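Local coordinates for protein HpuA (Kingella denitrificans ATCC 33394, PDB 5EC6) that probably acts as an outer-membrane lipoprotein receptor that binds haemoglobin during haem-iron acquisition in the Neisseriaceae family, at residues A[39-45]-A[149-155]; A[115-121]-A[137-142]; A[233-238]-A[250-254]; A[284-288]-A[297-301]. All coordinates share one frame; numbering follows the deposited sequence. Where two conformers were deposited one is given.

Contact 1. Residues A[39-45]-A[149-155]; sequences QRTFATQ and SLFAGGT
Arg40 and Phe42 exchange backbone hydrogen bonds with Gly154 and Ala152 across two antiparallel strands, and Thr44 N continues the series to Leu150 O. Arg40 and Phe42 each give and take one bond; Phe42 N to Ala152 O is 2.8 Å. The return bond from Leu150 N, 3.0 Å long, ends on the hydroxyl Thr44 OG1 instead of a carbonyl, since chi1 of 62° turns OG1 back toward the opposite strand. Between these pairs the alpha carbons come close, and the CA-H of Phe151 leans on Phe42 O at 3.1 Å.

Strand 40-43 is thereby an edge added to strand 148-154, in a sheet lying against the beta barrel. Phe42 and Ala152 face the barrel, where the Phe42 ring meets Ser261 and Phe265, while Phe151 on the other face stacks on Tyr73.

Polar side chains finish both ends. Gln39 bends at chi2 and runs alongside Gly154, and its NE2 gives a bond to Thr155 OG1 (3.1 Å) nearly in its own amide plane; the same NE2 also serves Arg37 O. At the far end Ser149 OG accepts from Gln45 N at 2.9 Å and is bonded to Gly46 O as well. Apolar contact across the strands is slight: Ala43 CB lies 4.1 Å from Phe151 CB, and Thr41 CG2 comes to 4.0 Å from Phe151 CB, the two side chains crossing at a slant.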
loop_
_atom_site.group_PDB
_atom_site.type_symbol
_atom_site.label_atom_id
_atom_site.label_comp_id
_atom_site.label_asym_id
_atom_site.label_seq_id
_atom_site.Cartn_x
_atom_site.Cartn_y
_atom_site.Cartn_z
ATOM N N GLN A 39 -1.817 11.842 7.181
ATOM C CA GLN A 39 -1.918 10.658 6.317
ATOM C C GLN A 39 -2.948 10.978 5.216
ATOM O O GLN A 39 -3.823 11.802 5.402
ATOM C CB GLN A 39 -2.375 9.437 7.115
ATOM C CG GLN A 39 -1.450 9.064 8.265
ATOM C CD GLN A 39 -0.122 8.575 7.765
ATOM O OE1 GLN A 39 -0.045 7.572 7.088
ATOM N NE2 GLN A 39 0.912 9.331 8.030
ATOM N N ARG A 40 -2.868 10.224 4.137
ATOM C CA ARG A 40 -3.887 10.260 3.084
ATOM C C ARG A 40 -4.299 8.820 2.775
ATOM O O ARG A 40 -3.426 7.937 2.651
ATOM C CB ARG A 40 -3.268 10.858 1.811
ATOM C CG ARG A 40 -4.185 10.827 0.590
ATOM C CD ARG A 40 -3.386 11.097 -0.673
ATOM N NE ARG A 40 -2.930 12.465 -0.798
ATOM C CZ ARG A 40 -2.003 12.842 -1.688
ATOM N NH1 ARG A 40 -1.383 11.941 -2.493
ATOM N NH2 ARG A 40 -1.680 14.116 -1.749
ATOM N N THR A 41 -5.608 8.579 2.607
ATOM C CA THR A 41 -6.102 7.252 2.230
ATOM C C THR A 41 -6.983 7.297 0.977
ATOM O O THR A 41 -7.867 8.166 0.866
ATOM C CB THR A 41 -6.949 6.612 3.339
ATOM O OG1 THR A 41 -6.143 6.590 4.557
ATOM C CG2 THR A 41 -7.332 5.200 2.993
ATOM N N PHE A 42 -6.731 6.332 0.084
ATOM C CA PHE A 42 -7.679 5.984 -0.958
ATOM C C PHE A 42 -8.462 4.772 -0.531
ATOM O O PHE A 42 -7.865 3.722 -0.221
ATOM C CB PHE A 42 -6.881 5.707 -2.207
ATOM C CG PHE A 42 -6.012 6.854 -2.618
ATOM C CD1 PHE A 42 -6.533 7.907 -3.396
ATOM C CD2 PHE A 42 -4.693 6.926 -2.202
ATOM C CE1 PHE A 42 -5.763 8.976 -3.737
ATOM C CE2 PHE A 42 -3.919 8.014 -2.574
ATOM C CZ PHE A 42 -4.468 9.039 -3.325
ATOM N N ALA A 43 -9.779 4.900 -0.463
ATOM C CA ALA A 43 -10.631 3.793 -0.055
ATOM C C ALA A 43 -11.859 3.682 -0.949
ATOM O O ALA A 43 -12.380 4.690 -1.426
ATOM C CB ALA A 43 -11.055 3.914 1.380
ATOM N N THR A 44 -12.284 2.443 -1.188
ATOM C CA THR A 44 -13.433 2.243 -2.104
ATOM C C THR A 44 -14.752 2.602 -1.425
ATOM O O THR A 44 -15.662 3.154 -2.078
ATOM C CB THR A 44 -13.487 0.865 -2.722
ATOM O OG1 THR A 44 -13.643 -0.121 -1.711
ATOM C CG2 THR A 44 -12.284 0.576 -3.596
ATOM N N GLN A 45 -14.886 2.348 -0.130
ATOM C CA GLN A 45 -16.130 2.665 0.573
ATOM C C GLN A 45 -15.872 2.992 2.045
ATOM O O GLN A 45 -16.371 2.354 2.957
ATOM C CB GLN A 45 -17.155 1.521 0.408
ATOM C CG GLN A 45 -18.589 1.950 0.682
ATOM C CD GLN A 45 -19.185 2.907 -0.365
ATOM O OE1 GLN A 45 -19.781 2.478 -1.359
ATOM N NE2 GLN A 45 -19.029 4.210 -0.132
ATOM N N SER A 149 -14.598 -2.498 1.918
ATOM C CA SER A 149 -13.876 -1.278 1.543
ATOM C C SER A 149 -12.386 -1.566 1.475
ATOM O O SER A 149 -11.766 -1.901 2.501
ATOM C CB SER A 149 -14.163 -0.150 2.504
ATOM O OG SER A 149 -13.543 1.020 2.056
ATOM N N LEU A 150 -11.856 -1.532 0.261
ATOM C CA LEU A 150 -10.416 -1.750 0.047
ATOM C C LEU A 150 -9.733 -0.410 0.147
ATOM O O LEU A 150 -10.312 0.627 -0.252
ATOM C CB LEU A 150 -10.148 -2.436 -1.260
ATOM C CG LEU A 150 -10.861 -3.786 -1.452
ATOM C CD1 LEU A 150 -12.105 -3.627 -2.345
ATOM C CD2 LEU A 150 -9.943 -4.944 -1.877
ATOM N N PHE A 151 -8.509 -0.394 0.728
ATOM C CA PHE A 151 -7.821 0.862 0.982
ATOM C C PHE A 151 -6.328 0.746 0.703
ATOM O O PHE A 151 -5.718 -0.325 0.736
ATOM C CB PHE A 151 -7.996 1.345 2.441
ATOM C CG PHE A 151 -7.295 0.484 3.450
ATOM C CD1 PHE A 151 -7.900 -0.642 3.951
ATOM C CD2 PHE A 151 -6.018 0.826 3.886
ATOM C CE1 PHE A 151 -7.221 -1.446 4.877
ATOM C CE2 PHE A 151 -5.345 0.014 4.768
ATOM C CZ PHE A 151 -5.951 -1.098 5.266
ATOM N N ALA A 152 -5.754 1.909 0.436
ATOM C CA ALA A 152 -4.290 2.117 0.413
ATOM C C ALA A 152 -4.081 3.508 1.003
ATOM O O ALA A 152 -4.666 4.483 0.558
ATOM C CB ALA A 152 -3.694 2.049 -0.978
ATOM N N GLY A 153 -3.291 3.598 2.072
ATOM C CA GLY A 153 -3.078 4.891 2.682
ATOM C C GLY A 153 -1.722 4.999 3.374
ATOM O O GLY A 153 -1.070 3.999 3.652
ATOM N N GLY A 154 -1.301 6.213 3.621
ATOM C CA GLY A 154 0.064 6.435 4.137
ATOM C C GLY A 154 0.468 7.876 4.110
ATOM O O GLY A 154 -0.351 8.786 3.984
ATOM N N THR A 155 1.772 8.059 4.311
ATOM C CA THR A 155 2.393 9.376 4.293
ATOM C C THR A 155 2.614 9.821 2.839
ATOM O O THR A 155 3.394 9.215 2.152
ATOM C CB THR A 155 3.752 9.269 5.006
ATOM O OG1 THR A 155 3.535 8.969 6.420
ATOM C CG2 THR A 155 4.539 10.543 4.943
#

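Contact 2. Residues A[115-121]-A[137-142]; sequences KMIACCT and QFGAWM
Gln137 folds its amide over the end of strand 115-118 and grips the backbone of Cys119. Its chi1 of -106° is an unusual value away from the staggered positions, and a further bend at chi2 brings the carboxamide back across to the neighbouring strand. NE2 gives a straight bond to Cys119 O (3.2 Å) that lies in the amide plane and on a lone pair of the carbonyl. OE1 turns to two backbone amides: it takes a bond from Phe138 N (3.1 Å), in plane on a lone pair, and a weak one from Cys119 N. Cys119 N is also held by Phe138 O at 3.0 Å. Thr121 CG2 comes to 3.8 Å from Gln137 NE2, the side chains crossing at a slant.

Cys119 SG stands anti to its backbone N and meets the Phe138 ring obliquely, a cysteine sulfur-aromatic contact with SG 3.8 Å from CE1. At the other end Lys115 and Met142 run side by side in the same direction, Lys115 CD against Met142 SD at 4.1 Å. Strands 115-118 and 136-142 are antiparallel neighbours in the sheet packed against the barrel, backbone bonds pairing Lys115 with Met142 and Ile117 with Ala140; beyond them, opposite Ala118, Gly139 CA sits 3.2 Å from Ile117 O. Trp141 turns toward Ala75 and Pro76, whereas Phe138, Ala140 and Met142 on the other face cover Ile180, Leu182 and Val184 of barrel strand 174-185.

With its amide nitrogen and oxygen both engaged, Gln137 is fixed in rotation, and its side chain carries the pairing into the loop beyond residues 115-118.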
loop_
_atom_site.group_PDB
_atom_site.type_symbol
_atom_site.label_atom_id
_atom_site.label_comp_id
_atom_site.label_asym_id
_atom_site.label_seq_id
_atom_site.Cartn_x
_atom_site.Cartn_y
_atom_site.Cartn_z
ATOM N N LYS A 115 -14.309 -8.324 8.977
ATOM C CA LYS A 115 -12.989 -8.944 8.865
ATOM C C LYS A 115 -12.006 -7.873 8.352
ATOM O O LYS A 115 -12.419 -6.910 7.730
ATOM C CB LYS A 115 -12.952 -10.128 7.895
ATOM C CG LYS A 115 -14.025 -11.190 8.144
ATOM C CD LYS A 115 -13.910 -12.316 7.136
ATOM C CE LYS A 115 -15.029 -13.349 7.267
ATOM N NZ LYS A 115 -15.129 -13.844 8.656
ATOM N N MET A 116 -10.728 -8.139 8.575
ATOM C CA MET A 116 -9.662 -7.217 8.118
ATOM C C MET A 116 -8.440 -7.933 7.641
ATOM O O MET A 116 -8.013 -8.958 8.154
ATOM C CB MET A 116 -9.312 -6.268 9.254
ATOM C CG MET A 116 -8.226 -5.247 8.939
ATOM S SD MET A 116 -7.939 -4.265 10.404
ATOM C CE MET A 116 -6.542 -3.257 9.889
ATOM N N ILE A 117 -7.791 -7.359 6.622
ATOM C CA ILE A 117 -6.443 -7.784 6.286
ATOM C C ILE A 117 -5.639 -6.571 5.767
ATOM O O ILE A 117 -6.221 -5.586 5.249
ATOM C CB ILE A 117 -6.497 -8.858 5.204
ATOM C CG1 ILE A 117 -5.147 -9.631 5.148
ATOM C CG2 ILE A 117 -6.907 -8.273 3.882
ATOM C CD1 ILE A 117 -5.185 -10.985 4.548
ATOM N N ALA A 118 -4.320 -6.646 5.963
ATOM C CA ALA A 118 -3.374 -5.638 5.491
ATOM C C ALA A 118 -2.097 -6.323 5.033
ATOM O O ALA A 118 -1.898 -7.536 5.217
ATOM C CB ALA A 118 -3.100 -4.631 6.565
ATOM N N CYS A 119 -1.229 -5.585 4.357
ATOM C CA CYS A 119 0.048 -6.190 3.883
ATOM C C CYS A 119 0.899 -6.770 5.021
ATOM O O CYS A 119 0.997 -6.174 6.107
ATOM C CB CYS A 119 0.944 -5.170 3.233
ATOM S SG CYS A 119 2.157 -5.869 2.013
ATOM N N CYS A 120 1.550 -7.909 4.762
ATOM C CA CYS A 120 2.564 -8.418 5.693
ATOM C C CYS A 120 3.870 -7.669 5.491
ATOM O O CYS A 120 4.743 -8.094 4.723
ATOM C CB CYS A 120 2.792 -9.925 5.515
ATOM S SG CYS A 120 3.312 -10.460 3.858
ATOM N N THR A 121 4.014 -6.543 6.169
ATOM C CA THR A 121 5.141 -5.704 5.885
ATOM C C THR A 121 6.358 -6.170 6.711
ATOM O O THR A 121 7.488 -5.887 6.318
ATOM C CB THR A 121 4.796 -4.187 6.029
ATOM O OG1 THR A 121 4.511 -3.886 7.404
ATOM C CG2 THR A 121 3.605 -3.820 5.124
ATOM N N GLN A 137 0.305 1.486 4.040
ATOM C CA GLN A 137 -0.291 0.182 4.160
ATOM C C GLN A 137 -1.393 0.086 3.128
ATOM O O GLN A 137 -1.911 1.113 2.669
ATOM C CB GLN A 137 -0.937 -0.028 5.549
ATOM C CG GLN A 137 -0.175 -0.935 6.495
ATOM C CD GLN A 137 -0.118 -2.396 6.100
ATOM O OE1 GLN A 137 -0.430 -2.774 5.004
ATOM N NE2 GLN A 137 0.367 -3.212 7.008
ATOM N N PHE A 138 -1.732 -1.141 2.761
ATOM C CA PHE A 138 -2.937 -1.377 1.950
ATOM C C PHE A 138 -3.589 -2.651 2.408
ATOM O O PHE A 138 -2.939 -3.503 3.025
ATOM C CB PHE A 138 -2.644 -1.343 0.425
ATOM C CG PHE A 138 -1.896 -2.530 -0.109
ATOM C CD1 PHE A 138 -0.510 -2.668 0.075
ATOM C CD2 PHE A 138 -2.551 -3.518 -0.813
ATOM C CE1 PHE A 138 0.180 -3.736 -0.445
ATOM C CE2 PHE A 138 -1.868 -4.629 -1.281
ATOM C CZ PHE A 138 -0.511 -4.736 -1.111
ATOM N N GLY A 139 -4.873 -2.769 2.100
ATOM C CA GLY A 139 -5.642 -3.885 2.597
ATOM C C GLY A 139 -7.099 -3.702 2.340
ATOM O O GLY A 139 -7.521 -3.045 1.370
ATOM N N ALA A 140 -7.908 -4.381 3.174
ATOM C CA ALA A 140 -9.372 -4.355 3.016
ATOM C C ALA A 140 -10.016 -4.594 4.344
ATOM O O ALA A 140 -9.487 -5.366 5.174
ATOM C CB ALA A 140 -9.837 -5.423 2.051
ATOM N N TRP A 141 -11.189 -3.979 4.507
ATOM C CA TRP A 141 -12.081 -4.269 5.610
ATOM C C TRP A 141 -13.391 -4.798 5.016
ATOM O O TRP A 141 -13.880 -4.296 3.993
ATOM C CB TRP A 141 -12.310 -3.025 6.420
ATOM C CG TRP A 141 -13.356 -3.099 7.526
ATOM C CD1 TRP A 141 -13.150 -3.396 8.833
ATOM C CD2 TRP A 141 -14.758 -2.754 7.404
ATOM N NE1 TRP A 141 -14.337 -3.295 9.552
ATOM C CE2 TRP A 141 -15.335 -2.881 8.689
ATOM C CE3 TRP A 141 -15.566 -2.379 6.336
ATOM C CZ2 TRP A 141 -16.683 -2.629 8.921
ATOM C CZ3 TRP A 141 -16.918 -2.078 6.586
ATOM C CH2 TRP A 141 -17.446 -2.215 7.867
ATOM N N MET A 142 -13.931 -5.813 5.669
ATOM C CA MET A 142 -15.246 -6.360 5.289
ATOM C C MET A 142 -16.219 -6.120 6.428
ATOM O O MET A 142 -15.878 -6.413 7.570
ATOM C CB MET A 142 -15.134 -7.834 4.976
ATOM C CG MET A 142 -16.486 -8.469 4.673
ATOM S SD MET A 142 -16.358 -10.270 4.535
ATOM C CE MET A 142 -15.875 -10.175 2.848
#

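Contact 3. Residues A[233-238]-A[250-254]; sequences DSIEMR and TASSG
Arg238 curls back over Ser252, and NE gives a 2.8 Å bond to Ser252 OG lying nearly in the guanidinium plane, with a weak second bond from NH2. The bend at chi2, -66°, folds the side chain over its neighbour strand. In one of two Glu236 conformers OE1 lies above the guanidinium toward its rim, a doubtful pairing of charges alone within the same strand. Ser253 supplies the other side-chain bond, its OG donating to Ser234 O at 2.9 Å from above the carbonyl plane; Arg183 NH2 is bonded to the same hydroxyl, and Arg183 NH1 to Asp233 O.

The backbone bonds are those of a beta hairpin made by strands 235-243 and 246-253, two neighbours in the barrel wall. Glu236 and Ser252 exchange bonds, Glu236 N reaching Ser252 O at 2.9 Å, and Arg238 N follows with Thr250 O. A water donates to Ser234 O at 2.6 Å and is only weakly linked to Gly254 N, beyond the last paired residues.

Apolar contact gathers on the face turned into the barrel. Ala251 CB packs against Ile235 CG2 at 3.8 Å and Met237 SD at 4.1 Å, and both Ala251 and Met237 go on to touch Val260. Beside the hairpin's open end, Asp233 OD2 comes to 3.3 Å from Gly254 CA.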
loop_
_atom_site.group_PDB
_atom_site.type_symbol
_atom_site.label_atom_id
_atom_site.label_comp_id
_atom_site.label_asym_id
_atom_site.label_seq_id
_atom_site.Cartn_x
_atom_site.Cartn_y
_atom_site.Cartn_z
ATOM N N ASP A 233 -8.940 -11.896 -13.114
ATOM C CA ASP A 233 -8.323 -11.349 -14.307
ATOM C C ASP A 233 -7.302 -10.280 -13.870
ATOM O O ASP A 233 -7.494 -9.557 -12.873
ATOM C CB ASP A 233 -9.327 -10.749 -15.234
ATOM C CG ASP A 233 -10.292 -11.804 -15.810
ATOM O OD1 ASP A 233 -9.832 -12.961 -16.037
ATOM O OD2 ASP A 233 -11.448 -11.460 -16.065
ATOM N N SER A 234 -6.252 -10.191 -14.641
ATOM C CA SER A 234 -5.291 -9.083 -14.495
ATOM C C SER A 234 -6.017 -7.736 -14.595
ATOM O O SER A 234 -7.048 -7.602 -15.236
ATOM C CB SER A 234 -4.194 -9.159 -15.541
ATOM O OG SER A 234 -3.435 -10.359 -15.394
ATOM N N ILE A 235 -5.396 -6.702 -14.009
ATOM C CA ILE A 235 -5.909 -5.332 -14.121
ATOM C C ILE A 235 -4.880 -4.532 -14.906
ATOM O O ILE A 235 -3.731 -4.364 -14.463
ATOM C CB ILE A 235 -6.124 -4.669 -12.736
ATOM C CG1 ILE A 235 -7.171 -5.421 -11.926
ATOM C CG2 ILE A 235 -6.504 -3.208 -12.913
ATOM C CD1 ILE A 235 -7.263 -4.984 -10.461
ATOM N N GLU A 236 -5.253 -4.115 -16.102
ATOM C CA GLU A 236 -4.364 -3.358 -16.966
ATOM C C GLU A 236 -4.663 -1.865 -16.868
ATOM O O GLU A 236 -5.771 -1.440 -17.102
ATOM C CB GLU A 236 -4.491 -3.810 -18.423
ATOM C CG GLU A 236 -3.529 -3.086 -19.343
ATOM C CD GLU A 236 -3.402 -3.673 -20.739
ATOM O OE1 GLU A 236 -4.150 -4.606 -21.059
ATOM O OE2 GLU A 236 -2.492 -3.211 -21.469
ATOM N N MET A 237 -3.650 -1.072 -16.532
ATOM C CA MET A 237 -3.839 0.406 -16.536
ATOM C C MET A 237 -4.027 0.848 -17.948
ATOM O O MET A 237 -3.286 0.396 -18.831
ATOM C CB MET A 237 -2.622 1.085 -15.916
ATOM C CG MET A 237 -2.389 0.658 -14.468
ATOM S SD MET A 237 -3.696 1.202 -13.367
ATOM C CE MET A 237 -3.231 0.352 -11.850
ATOM N N ARG A 238 -5.036 1.685 -18.202
ATOM C CA ARG A 238 -5.366 2.146 -19.539
ATOM C C ARG A 238 -5.013 3.610 -19.808
ATOM O O ARG A 238 -4.350 3.915 -20.809
ATOM C CB ARG A 238 -6.827 1.885 -19.864
ATOM C CG ARG A 238 -7.146 0.372 -19.975
ATOM C CD ARG A 238 -6.460 -0.274 -21.146
ATOM N NE ARG A 238 -6.892 -1.646 -21.332
ATOM C CZ ARG A 238 -6.546 -2.428 -22.354
ATOM N NH1 ARG A 238 -5.764 -1.979 -23.322
ATOM N NH2 ARG A 238 -7.020 -3.675 -22.418
ATOM N N THR A 250 -8.325 5.365 -15.779
ATOM C CA THR A 250 -9.041 4.143 -16.067
ATOM C C THR A 250 -8.108 2.934 -16.181
ATOM O O THR A 250 -6.927 3.056 -16.533
ATOM C CB THR A 250 -9.835 4.243 -17.383
ATOM O OG1 THR A 250 -8.965 4.634 -18.416
ATOM C CG2 THR A 250 -10.973 5.214 -17.217
ATOM N N ALA A 251 -8.668 1.780 -15.834
ATOM C CA ALA A 251 -8.044 0.484 -16.011
ATOM C C ALA A 251 -9.095 -0.494 -16.473
ATOM O O ALA A 251 -10.288 -0.188 -16.408
ATOM C CB ALA A 251 -7.402 0.001 -14.696
ATOM N N SER A 252 -8.654 -1.655 -16.983
ATOM C CA SER A 252 -9.580 -2.692 -17.449
ATOM C C SER A 252 -9.269 -3.995 -16.799
ATOM O O SER A 252 -8.089 -4.313 -16.482
ATOM C CB SER A 252 -9.507 -2.847 -18.977
ATOM O OG SER A 252 -8.212 -3.178 -19.389
ATOM N N SER A 253 -10.313 -4.803 -16.653
ATOM C CA SER A 253 -10.132 -6.158 -16.184
ATOM C C SER A 253 -11.279 -6.996 -16.701
ATOM O O SER A 253 -12.424 -6.682 -16.438
ATOM C CB SER A 253 -10.107 -6.171 -14.669
ATOM O OG SER A 253 -9.767 -7.464 -14.164
ATOM N N GLY A 254 -10.960 -8.019 -17.497
ATOM C CA GLY A 254 -12.057 -8.857 -18.020
ATOM C C GLY A 254 -13.180 -8.151 -18.768
ATOM O O GLY A 254 -14.347 -8.572 -18.699
HETATM O O HOH W 1 -7.519 -8.031 -17.796
#

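Contact 4. Residues A[284-288]-A[297-301]; sequences IGGTV and NASFG
Phe300 takes chi1 of 63°, placing CG between its backbone N and carbonyl carbon, and this carries the ring across onto Gly286 of the adjoining strand instead of out from its own. Chi2 of -90° then lays the ring flat on the glycine backbone: Gly286 N stands over the ring centre, and Gly286 CA makes a CH-pi contact, 3.7 Å from Phe300 CE1. This cross-strand pair of an aromatic ring covering a glycine, often called aromatic rescue of glycine, belongs to the hairpin of strands 283-289 and 298-308 in the beta-barrel wall. Because Gly286 has no side chain, the ring can settle directly on the peptide groups.

The same two residues also exchange backbone bonds, Phe300 N to Gly286 O being the shorter at 2.9 Å. Val288 and Ala298 repeat the exchange, with Val288 N reaching Ala298 O at 2.8 Å. Val288 CG2 meets the Phe300 ring obliquely, 4.2 Å from CE1, and the two side chains cross at about a right angle. Phe300, Val288 and Ala298 look into the barrel, where Phe300 also meets Phe247 from another strand.

Thr287 and Ser299 occupy the outer face as a non-hydrogen-bonded pair, and Gly285 with Gly301 form another in which the alpha carbons approach to 4.1 Å (Gly285 CA to Gly301 CA). Ser299 OG bonds to Gly139 O of the neighbouring sheet. At the turn end, Asn297 OD1 takes a bond from Phe290 N and its ND2 gives one to Gly291 O, while Asn297 CA rests 3.3 Å from Val288 O.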
loop_
_atom_site.group_PDB
_atom_site.type_symbol
_atom_site.label_atom_id
_atom_site.label_comp_id
_atom_site.label_asym_id
_atom_site.label_seq_id
_atom_site.Cartn_x
_atom_site.Cartn_y
_atom_site.Cartn_z
ATOM N N ILE A 284 4.022 3.549 -3.516
ATOM C CA ILE A 284 2.902 3.862 -4.380
ATOM C C ILE A 284 1.718 3.024 -3.916
ATOM O O ILE A 284 1.910 1.928 -3.437
ATOM C CB ILE A 284 3.235 3.551 -5.882
ATOM C CG1 ILE A 284 2.171 4.130 -6.823
ATOM C CG2 ILE A 284 3.387 2.062 -6.140
ATOM C CD1 ILE A 284 2.636 4.252 -8.246
ATOM N N GLY A 285 0.526 3.558 -4.023
ATOM C CA GLY A 285 -0.677 2.774 -3.698
ATOM C C GLY A 285 -1.939 3.410 -4.230
ATOM O O GLY A 285 -1.927 4.543 -4.674
ATOM N N GLY A 286 -3.028 2.648 -4.214
ATOM C CA GLY A 286 -4.275 3.163 -4.658
ATOM C C GLY A 286 -5.369 2.125 -4.689
ATOM O O GLY A 286 -5.215 1.028 -4.148
ATOM N N THR A 287 -6.467 2.500 -5.352
ATOM C CA THR A 287 -7.627 1.632 -5.502
ATOM C C THR A 287 -8.033 1.577 -6.970
ATOM O O THR A 287 -7.728 2.488 -7.761
ATOM C CB THR A 287 -8.826 2.098 -4.644
ATOM O OG1 THR A 287 -9.173 3.447 -4.979
ATOM C CG2 THR A 287 -8.496 1.968 -3.158
ATOM N N VAL A 288 -8.754 0.508 -7.284
ATOM C CA VAL A 288 -9.374 0.364 -8.608
ATOM C C VAL A 288 -10.812 -0.027 -8.382
ATOM O O VAL A 288 -11.063 -1.016 -7.728
ATOM C CB VAL A 288 -8.679 -0.671 -9.531
ATOM C CG1 VAL A 288 -9.282 -0.571 -10.910
ATOM C CG2 VAL A 288 -7.191 -0.437 -9.611
ATOM N N ASN A 297 -13.244 -5.011 -7.295
ATOM C CA ASN A 297 -12.533 -3.835 -6.742
ATOM C C ASN A 297 -11.280 -4.269 -6.013
ATOM O O ASN A 297 -11.205 -5.321 -5.367
ATOM C CB ASN A 297 -13.426 -3.016 -5.812
ATOM C CG ASN A 297 -14.597 -2.367 -6.547
ATOM O OD1 ASN A 297 -14.670 -2.449 -7.768
ATOM N ND2 ASN A 297 -15.437 -1.642 -5.826
ATOM N N ALA A 298 -10.261 -3.425 -6.132
ATOM C CA ALA A 298 -8.892 -3.778 -5.669
ATOM C C ALA A 298 -8.261 -2.610 -4.939
ATOM O O ALA A 298 -8.526 -1.445 -5.264
ATOM C CB ALA A 298 -8.002 -4.148 -6.829
ATOM N N SER A 299 -7.391 -2.927 -3.998
ATOM C CA SER A 299 -6.338 -2.000 -3.579
ATOM C C SER A 299 -4.981 -2.519 -3.997
ATOM O O SER A 299 -4.810 -3.667 -4.361
ATOM C CB SER A 299 -6.407 -1.747 -2.064
ATOM O OG SER A 299 -6.236 -2.973 -1.347
ATOM N N PHE A 300 -3.979 -1.644 -3.990
ATOM C CA PHE A 300 -2.643 -2.052 -4.357
ATOM C C PHE A 300 -1.622 -1.179 -3.644
ATOM O O PHE A 300 -1.928 -0.047 -3.239
ATOM C CB PHE A 300 -2.409 -2.048 -5.884
ATOM C CG PHE A 300 -2.532 -0.687 -6.526
ATOM C CD1 PHE A 300 -3.753 -0.234 -7.014
ATOM C CD2 PHE A 300 -1.407 0.100 -6.716
ATOM C CE1 PHE A 300 -3.857 1.007 -7.586
ATOM C CE2 PHE A 300 -1.522 1.366 -7.291
ATOM C CZ PHE A 300 -2.732 1.795 -7.727
ATOM N N GLY A 301 -0.408 -1.724 -3.493
ATOM C CA GLY A 301 0.697 -0.978 -2.943
ATOM C C GLY A 301 1.999 -1.590 -3.365
ATOM O O GLY A 301 2.079 -2.789 -3.748
#

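In the fold
Contacts 3 and 4 are hairpins of the barrel wall, whereas contacts 1 and 2 build the sheet laid against its outside. The latter two join directly: strands 136-142 and 148-154 are neighbours. Both abut contact 4: Ala152 CB packs on Gly286 N, and Phe138 lies on Gly301. Contacts 2 and 4 are buried; contact 1 is partly so, and contact 3, whose centre lies about 18 Å from the centre of the chain, has exposed charged groups. Its inner face meets contact 4 through Ile235 and Ala298. Contact 4 relies on glycine and an aromatic ring, contact 3 on an arginine-serine bond, serine hydroxyls and a water; contacts 1 and 2 add glutamine amides, and in contact 1 hydroxyls, to backbone pairing near strand ends.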